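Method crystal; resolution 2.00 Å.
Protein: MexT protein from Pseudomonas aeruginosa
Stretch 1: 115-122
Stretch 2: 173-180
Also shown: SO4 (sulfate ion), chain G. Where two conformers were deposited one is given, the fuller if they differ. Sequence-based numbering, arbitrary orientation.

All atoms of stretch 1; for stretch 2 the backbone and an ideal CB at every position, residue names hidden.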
ATOM      1  N   GLY B 115      -1.068  15.579  12.209  1.00 13.60           N
ATOM      2  CA  GLY B 115       0.302  15.352  11.798  1.00 15.84           C
ATOM      3  C   GLY B 115       1.215  16.512  12.129  1.00 12.77           C
ATOM      4  O   GLY B 115       0.876  17.369  12.951  1.00 12.75           O
ATOM      5  N   PHE B 116       2.383  16.546  11.488  1.00 16.34           N
ATOM      6  CA  PHE B 116       3.341  17.612  11.757  1.00 19.28           C
ATOM      7  C   PHE B 116       2.836  18.961  11.265  1.00 15.53           C
ATOM      8  O   PHE B 116       3.128  19.989  11.884  1.00 13.25           O
ATOM      9  CB  PHE B 116       4.681  17.274  11.115  1.00 18.09           C
ATOM     10  CG  PHE B 116       5.419  16.164  11.809  1.00 26.08           C
ATOM     11  CD1 PHE B 116       5.977  16.365  13.062  1.00 26.62           C
ATOM     12  CD2 PHE B 116       5.550  14.920  11.214  1.00 27.75           C
ATOM     13  CE1 PHE B 116       6.656  15.347  13.705  1.00 25.44           C
ATOM     14  CE2 PHE B 116       6.226  13.898  11.853  1.00 28.03           C
ATOM     15  CZ  PHE B 116       6.779  14.111  13.100  1.00 24.30           C
ATOM     16  N   VAL B 117       2.082  18.977  10.164  1.00 19.58           N
ATOM     17  CA  VAL B 117       1.471  20.218   9.695  1.00 15.27           C
ATOM     18  C   VAL B 117       0.588  20.814  10.786  1.00 14.85           C
ATOM     19  O   VAL B 117       0.642  22.015  11.069  1.00 17.83           O
ATOM     20  CB  VAL B 117       0.680  19.969   8.398  1.00 14.48           C
ATOM     21  CG1 VAL B 117      -0.311  21.097   8.147  1.00 11.37           C
ATOM     22  CG2 VAL B 117       1.633  19.809   7.218  1.00 13.21           C
ATOM     23  N   ASP B 118      -0.232  19.972  11.419  1.00 16.05           N
ATOM     24  CA  ASP B 118      -1.067  20.432  12.523  1.00 10.36           C
ATOM     25  C   ASP B 118      -0.217  20.925  13.686  1.00 14.32           C
ATOM     26  O   ASP B 118      -0.563  21.913  14.345  1.00 16.35           O
ATOM     27  CB  ASP B 118      -1.991  19.303  12.973  1.00 12.08           C
ATOM     28  CG  ASP B 118      -2.809  18.737  11.832  1.00 10.55           C
ATOM     29  OD1 ASP B 118      -3.794  19.390  11.434  1.00 13.62           O
ATOM     30  OD2 ASP B 118      -2.463  17.647  11.327  1.00 14.11           O
ATOM     31  N   GLU B 119       0.900  20.243  13.953  1.00 17.46           N
ATOM     32  CA  GLU B 119       1.812  20.686  15.000  1.00 18.02           C
ATOM     33  C   GLU B 119       2.377  22.065  14.683  1.00 20.80           C
ATOM     34  O   GLU B 119       2.467  22.927  15.565  1.00 14.09           O
ATOM     35  CB  GLU B 119       2.932  19.658  15.170  1.00 17.51           C
ATOM     36  CG  GLU B 119       3.949  19.974  16.253  1.00 26.86           C
ATOM     37  CD  GLU B 119       5.018  18.899  16.370  1.00 33.23           C
ATOM     38  OE1 GLU B 119       4.666  17.701  16.322  1.00 31.12           O
ATOM     39  OE2 GLU B 119       6.209  19.251  16.502  1.00 40.87           O
ATOM     40  N   GLU B 120       2.736  22.302  13.418  1.00 19.96           N
ATOM     41  CA  GLU B 120       3.300  23.593  13.037  1.00 18.02           C
ATOM     42  C   GLU B 120       2.243  24.692  13.045  1.00 17.46           C
ATOM     43  O   GLU B 120       2.510  25.811  13.502  1.00 16.75           O
ATOM     44  CB  GLU B 120       3.959  23.486  11.662  1.00 17.88           C
ATOM     45  CG  GLU B 120       4.650  24.762  11.197  1.00 19.45           C
ATOM     46  CD  GLU B 120       5.854  25.143  12.047  1.00 31.68           C
ATOM     47  OE1 GLU B 120       6.332  26.290  11.912  1.00 23.24           O
ATOM     48  OE2 GLU B 120       6.328  24.302  12.842  1.00 26.74           O
ATOM     49  N   LEU B 121       1.041  24.398  12.540  1.00 14.75           N
ATOM     50  CA  LEU B 121      -0.023  25.399  12.532  1.00 16.52           C
ATOM     51  C   LEU B 121      -0.420  25.799  13.948  1.00 15.28           C
ATOM     52  O   LEU B 121      -0.741  26.966  14.203  1.00 13.45           O
ATOM     53  CB  LEU B 121      -1.240  24.873  11.771  1.00 18.44           C
ATOM     54  CG  LEU B 121      -1.119  24.769  10.250  1.00 13.45           C
ATOM     55  CD1 LEU B 121      -2.398  24.199   9.649  1.00  9.78           C
ATOM     56  CD2 LEU B 121      -0.789  26.126   9.641  1.00 15.75           C
ATOM     57  N   GLU B 122      -0.401  24.842  14.880  1.00 18.32           N
ATOM     58  CA  GLU B 122      -0.763  25.138  16.263  1.00 17.41           C
ATOM     59  C   GLU B 122       0.176  26.163  16.885  1.00 14.12           C
ATOM     60  O   GLU B 122      -0.253  26.970  17.718  1.00 23.25           O
ATOM     61  CB  GLU B 122      -0.762  23.852  17.091  1.00 21.59           C
ATOM     62  CG  GLU B 122      -1.325  24.008  18.497  1.00 26.92           C
ATOM     63  CD  GLU B 122      -0.281  24.456  19.508  1.00 41.23           C
ATOM     64  OE1 GLU B 122       0.928  24.305  19.227  1.00 52.60           O
ATOM     65  OE2 GLU B 122      -0.669  24.961  20.582  1.00 50.51           O
ATOM     66  N   UNK B 173       1.874  27.458   1.587  1.00 17.02           N
ATOM     67  CA  UNK B 173       1.969  28.867   1.992  1.00 22.29           C
ATOM     68  C   UNK B 173       2.567  29.037   3.379  1.00 22.05           C
ATOM     69  O   UNK B 173       2.348  30.053   4.044  1.00 27.13           O
ATOM     70  CB  UNK B 173       0.585  29.519   1.953  1.00 22.29           C
ATOM     71  N   UNK B 174       3.321  28.035   3.821  1.00 16.96           N
ATOM     72  CA  UNK B 174       3.989  28.041   5.115  1.00 15.92           C
ATOM     73  C   UNK B 174       5.029  26.930   5.094  1.00 17.52           C
ATOM     74  O   UNK B 174       5.085  26.124   4.161  1.00 19.51           O
ATOM     75  CB  UNK B 174       2.997  27.858   6.265  1.00 15.92           C
ATOM     76  N   UNK B 175       5.850  26.890   6.138  1.00 16.59           N
ATOM     77  CA  UNK B 175       6.958  25.950   6.222  1.00 22.65           C
ATOM     78  C   UNK B 175       6.598  24.787   7.136  1.00 18.45           C
ATOM     79  O   UNK B 175       6.119  24.998   8.255  1.00 18.35           O
ATOM     80  CB  UNK B 175       8.223  26.651   6.722  1.00 22.65           C
ATOM     81  N   UNK B 176       6.849  23.566   6.670  1.00 26.81           N
ATOM     82  CA  UNK B 176       6.587  22.379   7.470  1.00 22.88           C
ATOM     83  C   UNK B 176       7.660  21.332   7.196  1.00 24.91           C
ATOM     84  O   UNK B 176       8.488  21.475   6.291  1.00 28.42           O
ATOM     85  CB  UNK B 176       5.195  21.818   7.174  1.00 22.88           C
ATOM     86  N   UNK B 177       7.640  20.271   7.999  1.00 27.57           N
ATOM     87  CA  UNK B 177       8.639  19.215   7.926  0.59 27.82           C
ATOM     88  C   UNK B 177       8.512  18.425   6.627  1.00 28.35           C
ATOM     89  O   UNK B 177       7.428  18.307   6.050  1.00 22.86           O
ATOM     90  CB  UNK B 177       8.509  18.278   9.128  0.59 27.82           C
ATOM     91  N   UNK B 178       9.630  17.850   6.192  1.00 22.58           N
ATOM     92  CA  UNK B 178       9.646  16.909   5.078  1.00 23.40           C
ATOM     93  C   UNK B 178      10.839  15.991   5.300  1.00 29.96           C
ATOM     94  O   UNK B 178      11.988  16.422   5.150  1.00 25.07           O
ATOM     95  CB  UNK B 178       9.725  17.622   3.727  1.00 23.40           C
ATOM     96  N   UNK B 179      10.568  14.745   5.678  1.00 22.72           N
ATOM     97  CA  UNK B 179      11.633  13.810   6.013  1.00 20.07           C
ATOM     98  C   UNK B 179      12.448  13.449   4.777  1.00 17.24           C
ATOM     99  O   UNK B 179      11.925  13.343   3.667  1.00 16.34           O
ATOM    100  CB  UNK B 179      11.053  12.547   6.652  1.00 20.07           C
ATOM    101  N   UNK B 180      13.745  13.251   4.993  1.00 22.35           N
ATOM    102  CA  UNK B 180      14.639  12.783   3.946  1.00 21.80           C
ATOM    103  C   UNK B 180      14.239  11.389   3.470  1.00 16.18           C
ATOM    104  O   UNK B 180      13.706  10.578   4.230  1.00 17.51           O
ATOM    105  CB  UNK B 180      16.085  12.779   4.445  1.00 21.80           C
TER
HETATM  106  S   SO4 G 401       2.293  15.471   7.935  1.00 26.36           S
HETATM  107  O1  SO4 G 401       2.633  14.676   9.112  1.00 22.99           O
HETATM  108  O2  SO4 G 401       1.301  16.480   8.297  1.00 16.04           O
HETATM  109  O3  SO4 G 401       3.496  16.121   7.425  1.00 26.05           O
HETATM  110  O4  SO4 G 401       1.741  14.598   6.904  1.00 21.24           O

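Residues 116-122 form a helix that continues later in the chain, and the segment 173-180, without regular secondary structure and largely extended from 174 on, runs past its first turns.

At position 173 the ideal CB has nothing of stretch 1 within 5.5 Å. With phi/psi of -82/23°, many residues would fit, proline among them; Pro173 is deposited and makes no contact with stretch 1.

Position 174 is different. Its CA-to-CB bond points toward the helix, yet the ideal CB is still 5.4 Å from Leu121 CD2, and the nearby surface, made by Leu121 and Val117, is apolar. A long aliphatic or aromatic side chain would suit the gap. The residue is Phe174, with chi1 at 62° (p). Leu121 CD2 sits over one face of its ring, 4.2 Å from the Phe174 ring centroid and 8° off the normal, a CH-pi contact, while Val117 CG1 approaches the ring edge, 3.8 Å from Phe174 CZ.

At 175 the CA-to-CB bond points sideways and meets no atom of stretch 1, so side-chain choice is loose and a polar residue would be at ease. Here the backbone makes the contact: the carbonyl of 175 lies against the side chain of Glu120. The deposited Glu175 directs its carboxylate away from the helix. Its O is 3.3 Å from Glu120 CG, and a water bridges the two residues, donating to Glu175 O at 2.5 Å and to Glu120 OE1 at 3.0 Å.

Position 176 faces the helix closely: its CA is 6.0 Å from Val117 CA, and its ideal CB is 4.1 Å from Val117 CG2 and 4.9 Å from Glu120 CB. Space this shallow favours a small or beta-branched residue, such as alanine, serine, threonine or valine. Thr176 occupies it, chi1 t, with OG1 packed 3.5 Å from Val117 CG2 and 4.1 Å from Phe116 C; it makes no hydrogen bond to stretch 1.

Position 177 also points toward the helix, with its ideal CB 4.4 Å from Phe116 CB. The Phe116 ring lies ahead and the Glu119 carboxylate beyond it, which suits a long chain with an aliphatic stem and a positive end, though a hydrophobic residue could also cover the ring. Arg177, given in one of two conformers, lays CD over a face of the ring, 4.1 Å from the Phe116 centroid. Its guanidinium presents a face to Phe116 CE1, and NH1 is 4.1 Å from Glu119 OE2, so the opposite charges are near each other but beyond a salt bridge.

Position 178 is out of reach of stretch 1, which sets no preference; Ala178 is deposited.

The CA-to-CB bond at 179 points sideways, with nothing of stretch 1 within 5.5 Å of its ideal CB, but a long apolar side chain could reach the Phe116 ring. Phe179 does so: its CZ is 3.5 Å from Phe116 CE2, with ring centroids 5.5 Å apart and planes at 87°.

Position 180 is also beyond reach and equally unconstrained by stretch 1; it is Glu180.

Stretch 2, residues 173-180: PFETRAFE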
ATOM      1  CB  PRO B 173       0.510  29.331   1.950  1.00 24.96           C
ATOM      2  CG  PRO B 173      -0.260  28.111   2.324  1.00 16.92           C
ATOM      3  CD  PRO B 173       0.512  26.923   1.768  1.00 21.52           C
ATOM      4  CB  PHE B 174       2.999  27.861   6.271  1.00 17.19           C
ATOM      5  CG  PHE B 174       2.258  26.554   6.240  1.00 24.41           C
ATOM      6  CD1 PHE B 174       1.131  26.397   5.448  1.00 16.83           C
ATOM      7  CD2 PHE B 174       2.684  25.482   7.008  1.00 29.13           C
ATOM      8  CE1 PHE B 174       0.449  25.195   5.418  1.00 22.23           C
ATOM      9  CE2 PHE B 174       2.006  24.278   6.984  1.00 18.34           C
ATOM     10  CZ  PHE B 174       0.888  24.134   6.187  1.00 24.99           C
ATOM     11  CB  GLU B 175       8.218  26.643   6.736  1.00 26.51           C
ATOM     12  CG  GLU B 175       9.477  25.857   6.477  1.00 29.46           C
ATOM     13  CD  GLU B 175       9.772  25.741   4.999  1.00 37.47           C
ATOM     14  OE1 GLU B 175      10.455  26.637   4.462  1.00 35.90           O
ATOM     15  OE2 GLU B 175       9.312  24.761   4.372  1.00 41.71           O
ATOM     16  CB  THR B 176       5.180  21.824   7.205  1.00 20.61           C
ATOM     17  OG1 THR B 176       4.833  20.885   8.230  1.00 22.26           O
ATOM     18  CG2 THR B 176       5.107  21.151   5.841  1.00 25.68           C
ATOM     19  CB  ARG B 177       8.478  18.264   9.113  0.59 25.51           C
ATOM     20  CG  ARG B 177       9.698  18.106  10.000  0.59 32.50           C
ATOM     21  CD  ARG B 177       9.402  17.133  11.136  0.59 29.41           C
ATOM     22  NE  ARG B 177      10.292  17.320  12.278  0.59 38.79           N
ATOM     23  CZ  ARG B 177      10.002  18.067  13.338  0.59 39.12           C
ATOM     24  NH1 ARG B 177       8.841  18.706  13.405  0.59 30.04           N
ATOM     25  NH2 ARG B 177      10.873  18.178  14.331  0.59 34.11           N
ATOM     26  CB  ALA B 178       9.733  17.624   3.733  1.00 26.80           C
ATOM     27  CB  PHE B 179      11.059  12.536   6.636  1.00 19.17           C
ATOM     28  CG  PHE B 179      10.486  12.733   8.011  1.00 21.20           C
ATOM     29  CD1 PHE B 179      11.138  13.520   8.946  1.00 24.88           C
ATOM     30  CD2 PHE B 179       9.293  12.126   8.370  1.00 23.87           C
ATOM     31  CE1 PHE B 179      10.608  13.699  10.213  1.00 23.54           C
ATOM     32  CE2 PHE B 179       8.761  12.303   9.631  1.00 19.15           C
ATOM     33  CZ  PHE B 179       9.418  13.089  10.554  1.00 20.93           C
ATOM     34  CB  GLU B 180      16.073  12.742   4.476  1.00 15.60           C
ATOM     35  CG  GLU B 180      16.173  11.984   5.803  1.00 33.91           C
ATOM     36  CD  GLU B 180      17.595  11.824   6.310  1.00 49.86           C
ATOM     37  OE1 GLU B 180      18.039  10.668   6.485  1.00 44.72           O
ATOM     38  OE2 GLU B 180      18.264  12.852   6.543  1.00 49.06           O
TER
HETATM   39  O   HOH W   1       5.333  27.179   9.200  1.00 26.62           O
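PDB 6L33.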